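Local coordinates for periplasmic solute binding protein (Candidatus liberibacter, PDB 4CL2), which binds manganese and zinc ions in the periplasm and, as a member of the bacterial solute-binding protein 9 family, probably delivers them for uptake, at residues S110-N113 with A114-I118. Numbering follows the deposited sequence.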
ATOM      1  N   SER A 110      -6.835  -1.062  -0.109  1.00 14.45           N
ATOM      2  CA  SER A 110      -8.215  -0.880   0.285  1.00 13.55           C
ATOM      3  C   SER A 110      -8.827   0.141  -0.665  1.00 14.31           C
ATOM      4  O   SER A 110      -8.238   1.178  -0.985  1.00 14.56           O
ATOM      5  CB  SER A 110      -8.338  -0.393   1.739  1.00 14.71           C
ATOM      6  OG  SER A 110      -9.516   0.338   2.049  1.00 13.23           O
ATOM      7  N   LEU A 111     -10.050  -0.135  -1.058  1.00 15.15           N
ATOM      8  CA  LEU A 111     -10.791   0.754  -1.967  1.00 13.26           C
ATOM      9  C   LEU A 111     -11.220   1.991  -1.178  1.00 14.11           C
ATOM     10  O   LEU A 111     -11.051   3.114  -1.635  1.00 14.98           O
ATOM     11  CB  LEU A 111     -12.003   0.003  -2.605  1.00 14.14           C
ATOM     12  CG  LEU A 111     -12.952   0.921  -3.442  1.00 17.54           C
ATOM     13  CD1 LEU A 111     -12.152   1.544  -4.532  1.00 18.97           C
ATOM     14  CD2 LEU A 111     -14.023  -0.032  -3.987  1.00 21.45           C
ATOM     15  N   THR A 112     -11.761   1.811   0.013  1.00 13.51           N
ATOM     16  CA  THR A 112     -12.170   2.943   0.837  1.00 13.86           C
ATOM     17  C   THR A 112     -10.976   3.815   1.111  1.00 14.20           C
ATOM     18  O   THR A 112     -11.036   5.058   1.027  1.00 13.93           O
ATOM     19  CB  THR A 112     -12.755   2.471   2.175  1.00 15.74           C
ATOM     20  OG1 THR A 112     -13.911   1.670   1.896  1.00 17.05           O
ATOM     21  CG2 THR A 112     -13.113   3.612   3.025  1.00 19.12           C
ATOM     22  N   ASN A 113      -9.861   3.199   1.484  1.00 15.04           N
ATOM     23  CA  ASN A 113      -8.710   3.996   1.826  1.00 15.29           C
ATOM     24  C   ASN A 113      -8.059   4.717   0.673  1.00 12.60           C
ATOM     25  O   ASN A 113      -7.501   5.779   0.842  1.00 13.36           O
ATOM     26  CB  ASN A 113      -7.688   3.161   2.598  1.00 13.00           C
ATOM     27  CG  ASN A 113      -8.224   2.650   3.938  1.00 17.77           C
ATOM     28  OD1 ASN A 113      -9.227   3.128   4.468  1.00 16.35           O
ATOM     29  ND2 ASN A 113      -7.522   1.682   4.536  1.00 15.21           N
ATOM     30  N   ALA A 114      -8.092   4.146  -0.520  1.00 12.11           N
ATOM     31  CA  ALA A 114      -7.595   4.847  -1.695  1.00 15.18           C
ATOM     32  C   ALA A 114      -8.243   6.209  -1.746  1.00 15.48           C
ATOM     33  O   ALA A 114      -7.587   7.204  -2.033  1.00 13.75           O
ATOM     34  CB  ALA A 114      -7.936   4.030  -2.961  1.00 13.37           C
ATOM     35  N   MET A 115      -9.572   6.265  -1.510  1.00 12.81           N
ATOM     36  CA  MET A 115     -10.295   7.559  -1.552  1.00 13.29           C
ATOM     37  C   MET A 115      -9.802   8.550  -0.486  1.00 12.97           C
ATOM     38  O   MET A 115      -9.736   9.757  -0.718  1.00 14.53           O
ATOM     39  CB  MET A 115     -11.773   7.403  -1.417  1.00 16.75           C
ATOM     40  CG  MET A 115     -12.383   6.319  -2.254  1.00 15.60           C
ATOM     41  SD  MET A 115     -12.145   6.808  -4.013  1.00 19.79           S
ATOM     42  CE  MET A 115     -12.372   5.271  -4.909  1.00 28.46           C
ATOM     43  N   ILE A 116      -9.412   8.034   0.675  1.00 13.51           N
ATOM     44  CA  ILE A 116      -8.864   8.862   1.774  1.00 12.46           C
ATOM     45  C   ILE A 116      -7.444   9.365   1.448  1.00 12.87           C
ATOM     46  O   ILE A 116      -7.162  10.558   1.686  1.00 13.87           O
ATOM     47  CB  ILE A 116      -8.884   8.069   3.102  1.00 14.83           C
ATOM     48  CG1 ILE A 116     -10.339   7.802   3.442  1.00 16.20           C
ATOM     49  CG2 ILE A 116      -8.148   8.864   4.173  1.00 17.08           C
ATOM     50  CD1 ILE A 116     -10.504   6.848   4.614  1.00 17.09           C
ATOM     51  N   TYR A 117      -6.586   8.517   0.907  1.00 13.27           N
ATOM     52  CA  TYR A 117      -5.259   8.936   0.402  1.00 12.13           C
ATOM     53  C   TYR A 117      -5.433  10.098  -0.585  1.00 13.86           C
ATOM     54  O   TYR A 117      -4.787  11.151  -0.470  1.00 13.69           O
ATOM     55  CB  TYR A 117      -4.485   7.816  -0.287  1.00 13.29           C
ATOM     56  CG  TYR A 117      -3.732   6.859   0.629  1.00 13.48           C
ATOM     57  CD1 TYR A 117      -4.383   5.976   1.480  1.00 15.16           C
ATOM     58  CD2 TYR A 117      -2.334   6.829   0.640  1.00 14.66           C
ATOM     59  CE1 TYR A 117      -3.688   5.069   2.293  1.00 12.69           C
ATOM     60  CE2 TYR A 117      -1.659   5.947   1.463  1.00 13.93           C
ATOM     61  CZ  TYR A 117      -2.292   5.093   2.295  1.00 12.37           C
ATOM     62  OH  TYR A 117      -1.633   4.190   3.121  1.00 13.57           O
ATOM     63  N   ILE A 118      -6.320   9.913  -1.517  1.00 12.90           N
ATOM     64  CA  ILE A 118      -6.549  10.939  -2.573  1.00 14.43           C
ATOM     65  C   ILE A 118      -7.020  12.239  -1.946  1.00 14.16           C
ATOM     66  O   ILE A 118      -6.506  13.307  -2.295  1.00 14.38           O
ATOM     67  CB  ILE A 118      -7.546  10.387  -3.614  1.00 13.79           C
ATOM     68  CG1 ILE A 118      -6.870   9.267  -4.423  1.00 14.41           C
ATOM     69  CG2 ILE A 118      -8.052  11.510  -4.525  1.00 15.42           C
ATOM     70  CD1 ILE A 118      -7.839   8.415  -5.194  1.00 14.46           C
TER
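Asn113 and Tyr117 meet on the buried side of the capped first turns of helix 111-128. Ser110 is the N-cap: its OG accepts from Asn113 N at 2.9 Å. The same hydroxyl and Thr112 OG1 both bond to the carboxylate of Asp181, tying the helix start to helix 176-182. The first i to i+4 bond, Ala114 N to Ser110 O, reaches its acceptor 35° out of the carbonyl plane, whereas Tyr117 N meets Asn113 O at 2.9 Å in a nearly straight bond (N-H...O 173°). The intervening two, from Met115 N to Leu111 O and Ile116 N to Thr112 O, are long and weak.

Packing is tight around Tyr117, whose CG lies beside its own backbone N (chi1 -82°); this lays the ring back along the preceding turn. The ring touches Ala107 and Trp108, its OH bonds to Asn60 OD1, and Asn113 ND2 donates to Ala107 O, so both polar ends fasten the helix to the loops at Asn60 and at Ala107, the latter next to the manganese ligand His106. The outer side is looser: Thr112 is exposed, its CG2 4.5 Å from Ile116 CD1. On the flank facing helix 133-158, Leu111 and Met115 run side by side, with CD1 of Leu111 3.8 Å from CE of Met115. At the tyrosine, Asn113 O sits in the ring plane, 3.2 Å from Tyr117 CD1.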